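Local coordinates for uncharacterized protein (PDB 4FTD) that is of unknown function but folds as a six-bladed beta-propeller joined to an immunoglobulin-like domain and may take part in carbohydrate metabolism, at residues A[312-315]-A[319-322]; A[329-334]-A[383-388]. All coordinates share one frame; numbering follows the deposited sequence.

Contact 1 (A[312-315]-A[319-322]); sequences LWSG and PVTL
Leu312 lies against Val320 and Leu322 of the facing strand. CB stays beside the backbone of Thr321; CG, held anti to the carbonyl carbon (chi1 -66°), then divides the work. CD1 meets Val320 CG1 at 3.9 Å, while CD2 reaches both CA and CD1 of Leu322. A branched aliphatic residue suits this place because its two methyls serve two neighbours, and Pro342, Val344 and Leu385 add to the same apolar layer. The two strands form an antiparallel beta hairpin, the middle pair of one four-stranded propeller blade. Trp313 and Thr321 make its hydrogen-bonded pair: Trp313 N gives a nearly straight bond (173°) to Thr321 O at 2.8 Å, in the carbonyl plane, and Thr321 N returns one to Trp313 O at 2.9 Å, tilted from the plane of the Trp313 carbonyl and more bent (151°). On the face carrying Trp313 and Thr321, the threonine hydroxyl turns back on its own strand, OG1 donating to Pro319 O at 2.7 Å from above the carbonyl plane. The indole spends its NE1 on Thr300 of the preceding strand, and its ring meets Phe271 almost at right angles. Nearer the turn, Ser314 CB rests 3.8 Å from Val320 CA, its hydroxyl bonded to Ala339 O.

Contact 2 (A[329-334]-A[383-388]); sequences EKYKSK and DALKKF
Tyr331 and Ser333, on the edge strand and the loop leaving it, face the helix carrying Leu385 and Lys386, and the backbones come closest where the CA atoms of Ser333 and Leu385 stand 6.1 Å apart. Tyr331 carries most of the contact. With CG anti to the backbone N (chi1 -175°), its ring reaches out to the helix. Lys386 crosses over one face of this ring: CG sits 4.0 Å from the centroid and 28° off the normal, a CH-pi contact, and CE passes beyond the CD1-CE1 side of the ring, 3.8 Å from each of those two atoms. A lysine suits this border because its extended methylene chain can cover the aromatic face while the ammonium group continues to a salt bridge with Glu382. Leu385 approaches the ring obliquely, its CB 3.9 Å from both Tyr331 CD2 and CE2. Farther along the same leucine, CD2 meets Ser333 CB at 4.1 Å. Tyr331 OH is hydrogen-bonded to OD2 of Asp389, one residue farther along the same helix, while Ser333 OG bonds back to Val320 O of the neighbouring strand, so both hydroxyls are satisfied while Tyr331's ring and Ser333's CB meet apolar atoms. Were Tyr331 an alanine, a gap would probably open beside Leu385, the methylenes of Lys386 would lose their cover on this side, and Asp389 would be left without its hydroxyl partner. Lys330 and Tyr331 both lie opposite Leu322, a classic beta bulge, where the chain turns a corner; the outermost strand of the propeller blade there meets a short helix that links strands 369-374 and 398-401 of the next sheet.

The two contacts follow one another along the chain and lie on the same side of its centre, their own centres about 10 Å apart. Contact 1 joins the middle strands of a four-stranded antiparallel sheet; contact 2 begins on that sheet's outermost strand, 329-332, and ends on helix 381-390, which comes after strand 369-374 of the following sheet. Strands 318-323 and 329-332 are neighbours, so the contacts touch directly: Leu322 O lies 2.8 Å from Lys330 N, probably hydrogen-bonded. The helix also packs on residues of both hairpin strands. One blade of the propeller is thus built locally, then covered by an element supplied some fifty residues later.

Contact 1 (A[312-315]-A[319-322])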
loop_
_atom_site.group_PDB
_atom_site.type_symbol
_atom_site.label_atom_id
_atom_site.label_comp_id
_atom_site.label_asym_id
_atom_site.label_seq_id
_atom_site.Cartn_x
_atom_site.Cartn_y
_atom_site.Cartn_z
ATOM N N LEU A 312 9.168 -5.223 -10.309
ATOM C CA LEU A 312 10.070 -4.677 -9.319
ATOM C C LEU A 312 10.723 -5.873 -8.639
ATOM O O LEU A 312 10.064 -6.792 -8.220
ATOM C CB LEU A 312 9.364 -3.776 -8.326
ATOM C CG LEU A 312 8.762 -2.462 -8.793
ATOM C CD1 LEU A 312 8.214 -1.767 -7.549
ATOM C CD2 LEU A 312 9.817 -1.600 -9.500
ATOM N N TRP A 313 12.047 -5.863 -8.589
ATOM C CA TRP A 313 12.823 -6.877 -7.918
ATOM C C TRP A 313 13.536 -6.233 -6.746
ATOM O O TRP A 313 14.104 -5.160 -6.879
ATOM C CB TRP A 313 13.857 -7.427 -8.888
ATOM C CG TRP A 313 14.881 -8.373 -8.332
ATOM C CD1 TRP A 313 14.703 -9.302 -7.338
ATOM C CD2 TRP A 313 16.211 -8.557 -8.802
ATOM N NE1 TRP A 313 15.843 -10.013 -7.132
ATOM C CE2 TRP A 313 16.784 -9.603 -8.037
ATOM C CE3 TRP A 313 16.989 -7.933 -9.788
ATOM C CZ2 TRP A 313 18.095 -10.031 -8.211
ATOM C CZ3 TRP A 313 18.313 -8.368 -9.975
ATOM C CH2 TRP A 313 18.847 -9.412 -9.190
ATOM N N SER A 314 13.454 -6.870 -5.590
ATOM C CA SER A 314 14.273 -6.498 -4.460
ATOM C C SER A 314 14.629 -7.712 -3.610
ATOM O O SER A 314 14.045 -8.825 -3.753
ATOM C CB SER A 314 13.638 -5.382 -3.614
ATOM O OG SER A 314 12.660 -5.888 -2.710
ATOM N N GLY A 315 15.618 -7.473 -2.742
ATOM C CA GLY A 315 16.160 -8.470 -1.825
ATOM C C GLY A 315 16.897 -7.788 -0.675
ATOM O O GLY A 315 16.923 -6.544 -0.567
ATOM N N PRO A 319 18.473 -3.153 -3.591
ATOM C CA PRO A 319 17.441 -2.107 -3.559
ATOM C C PRO A 319 16.369 -2.384 -4.600
ATOM O O PRO A 319 16.659 -3.055 -5.583
ATOM C CB PRO A 319 18.199 -0.832 -3.962
ATOM C CG PRO A 319 19.628 -1.147 -3.827
ATOM C CD PRO A 319 19.780 -2.622 -3.999
ATOM N N VAL A 320 15.170 -1.843 -4.378
ATOM C CA VAL A 320 14.022 -1.954 -5.285
ATOM C C VAL A 320 14.472 -1.487 -6.679
ATOM O O VAL A 320 14.920 -0.347 -6.864
ATOM C CB VAL A 320 12.802 -1.153 -4.758
ATOM C CG1 VAL A 320 11.680 -1.125 -5.778
ATOM C CG2 VAL A 320 12.299 -1.758 -3.441
ATOM N N THR A 321 14.401 -2.402 -7.638
ATOM C CA THR A 321 14.911 -2.207 -8.993
ATOM C C THR A 321 13.824 -2.564 -10.000
ATOM O O THR A 321 13.221 -3.650 -9.932
ATOM C CB THR A 321 16.157 -3.124 -9.234
ATOM O OG1 THR A 321 17.189 -2.871 -8.252
ATOM C CG2 THR A 321 16.710 -2.972 -10.643
ATOM N N LEU A 322 13.601 -1.667 -10.947
ATOM C CA LEU A 322 12.704 -1.908 -12.055
ATOM C C LEU A 322 13.459 -2.821 -13.043
ATOM O O LEU A 322 14.587 -2.504 -13.435
ATOM C CB LEU A 322 12.327 -0.578 -12.729
ATOM C CG LEU A 322 11.347 -0.604 -13.908
ATOM C CD1 LEU A 322 10.001 -1.075 -13.393
ATOM C CD2 LEU A 322 11.212 0.762 -14.586
#

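Contact 2 (A[329-334]-A[383-388])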
loop_
_atom_site.group_PDB
_atom_site.type_symbol
_atom_site.label_atom_id
_atom_site.label_comp_id
_atom_site.label_asym_id
_atom_site.label_seq_id
_atom_site.Cartn_x
_atom_site.Cartn_y
_atom_site.Cartn_z
ATOM N N GLU A 329 17.958 -5.410 -15.788
ATOM C CA GLU A 329 17.845 -4.231 -14.923
ATOM C C GLU A 329 17.596 -2.960 -15.721
ATOM O O GLU A 329 18.361 -2.631 -16.578
ATOM C CB GLU A 329 19.074 -4.109 -13.984
ATOM C CG GLU A 329 19.160 -5.294 -12.986
ATOM C CD GLU A 329 20.210 -5.148 -11.878
ATOM O OE1 GLU A 329 20.334 -4.051 -11.285
ATOM O OE2 GLU A 329 20.910 -6.145 -11.586
ATOM N N LYS A 330 16.483 -2.287 -15.451
ATOM C CA LYS A 330 16.101 -1.029 -16.128
ATOM C C LYS A 330 16.458 0.154 -15.242
ATOM O O LYS A 330 16.934 1.137 -15.743
ATOM C CB LYS A 330 14.593 -0.997 -16.480
ATOM C CG LYS A 330 14.234 -1.304 -17.935
ATOM C CD LYS A 330 14.780 -2.642 -18.451
ATOM C CE LYS A 330 14.579 -2.796 -19.959
ATOM N NZ LYS A 330 15.585 -3.703 -20.581
ATOM N N TYR A 331 16.187 0.083 -13.931
ATOM C CA TYR A 331 16.514 1.197 -13.033
ATOM C C TYR A 331 16.618 0.767 -11.573
ATOM O O TYR A 331 15.667 0.279 -11.033
ATOM C CB TYR A 331 15.482 2.348 -13.190
ATOM C CG TYR A 331 15.837 3.556 -12.369
ATOM C CD1 TYR A 331 16.765 4.488 -12.834
ATOM C CD2 TYR A 331 15.285 3.755 -11.111
ATOM C CE1 TYR A 331 17.126 5.591 -12.066
ATOM C CE2 TYR A 331 15.644 4.860 -10.329
ATOM C CZ TYR A 331 16.566 5.763 -10.816
ATOM O OH TYR A 331 16.911 6.828 -10.049
ATOM N N LYS A 332 17.768 1.034 -10.944
ATOM C CA LYS A 332 17.999 0.734 -9.543
ATOM C C LYS A 332 17.636 1.959 -8.726
ATOM O O LYS A 332 18.218 2.986 -8.913
ATOM C CB LYS A 332 19.465 0.352 -9.303
ATOM C CG LYS A 332 19.713 -0.186 -7.909
ATOM C CD LYS A 332 21.102 -0.757 -7.711
ATOM C CE LYS A 332 22.128 0.315 -7.451
ATOM N NZ LYS A 332 23.265 -0.285 -6.709
ATOM N N SER A 333 16.661 1.863 -7.829
ATOM C CA SER A 333 16.265 3.000 -6.977
ATOM C C SER A 333 17.064 3.025 -5.678
ATOM O O SER A 333 17.910 2.149 -5.425
ATOM C CB SER A 333 14.767 2.953 -6.661
ATOM O OG SER A 333 14.478 2.067 -5.588
ATOM N N LYS A 334 16.762 4.014 -4.844
ATOM C CA LYS A 334 17.385 4.156 -3.526
ATOM C C LYS A 334 16.564 3.505 -2.412
ATOM O O LYS A 334 17.007 3.513 -1.279
ATOM C CB LYS A 334 17.606 5.641 -3.190
ATOM C CG LYS A 334 18.606 6.313 -4.090
ATOM C CD LYS A 334 18.589 7.830 -3.891
ATOM C CE LYS A 334 19.712 8.534 -4.636
ATOM N NZ LYS A 334 19.512 10.007 -4.569
ATOM N N ASP A 383 9.857 6.807 -14.228
ATOM C CA ASP A 383 9.836 8.242 -13.897
ATOM C C ASP A 383 9.581 8.439 -12.404
ATOM O O ASP A 383 10.229 9.262 -11.756
ATOM C CB ASP A 383 8.737 8.993 -14.669
ATOM C CG ASP A 383 8.969 9.026 -16.175
ATOM O OD1 ASP A 383 10.135 9.128 -16.610
ATOM O OD2 ASP A 383 7.971 8.966 -16.927
ATOM N N ALA A 384 8.640 7.674 -11.854
ATOM C CA ALA A 384 8.280 7.822 -10.442
ATOM C C ALA A 384 9.470 7.464 -9.532
ATOM O O ALA A 384 9.771 8.202 -8.594
ATOM C CB ALA A 384 7.039 7.010 -10.113
ATOM N N LEU A 385 10.177 6.376 -9.846
ATOM C CA LEU A 385 11.358 5.965 -9.070
ATOM C C LEU A 385 12.477 7.018 -9.190
ATOM O O LEU A 385 13.120 7.327 -8.208
ATOM C CB LEU A 385 11.852 4.580 -9.487
ATOM C CG LEU A 385 10.895 3.418 -9.179
ATOM C CD1 LEU A 385 11.299 2.151 -9.907
ATOM C CD2 LEU A 385 10.828 3.181 -7.682
ATOM N N LYS A 386 12.696 7.561 -10.387
ATOM C CA LYS A 386 13.668 8.644 -10.587
ATOM C C LYS A 386 13.324 9.862 -9.750
ATOM O O LYS A 386 14.199 10.398 -9.056
ATOM C CB LYS A 386 13.798 9.049 -12.068
ATOM C CG LYS A 386 14.637 8.077 -12.877
ATOM C CD LYS A 386 14.712 8.403 -14.365
ATOM C CE LYS A 386 15.516 7.329 -15.093
ATOM N NZ LYS A 386 15.270 7.334 -16.550
ATOM N N LYS A 387 12.054 10.277 -9.791
ATOM C CA LYS A 387 11.628 11.482 -9.062
ATOM C C LYS A 387 11.766 11.277 -7.565
ATOM O O LYS A 387 12.220 12.176 -6.882
ATOM C CB LYS A 387 10.226 11.942 -9.469
ATOM C CG LYS A 387 10.196 12.537 -10.882
ATOM C CD LYS A 387 8.920 13.313 -11.207
ATOM C CE LYS A 387 9.042 14.128 -12.502
ATOM N NZ LYS A 387 9.059 13.238 -13.701
ATOM N N PHE A 388 11.447 10.077 -7.069
ATOM C CA PHE A 388 11.670 9.739 -5.666
ATOM C C PHE A 388 13.154 9.942 -5.345
ATOM O O PHE A 388 13.506 10.742 -4.477
ATOM C CB PHE A 388 11.222 8.299 -5.345
ATOM C CG PHE A 388 11.490 7.884 -3.930
ATOM C CD1 PHE A 388 10.577 8.165 -2.922
ATOM C CD2 PHE A 388 12.678 7.229 -3.592
ATOM C CE1 PHE A 388 10.841 7.796 -1.602
ATOM C CE2 PHE A 388 12.946 6.860 -2.284
ATOM C CZ PHE A 388 12.030 7.143 -1.287
#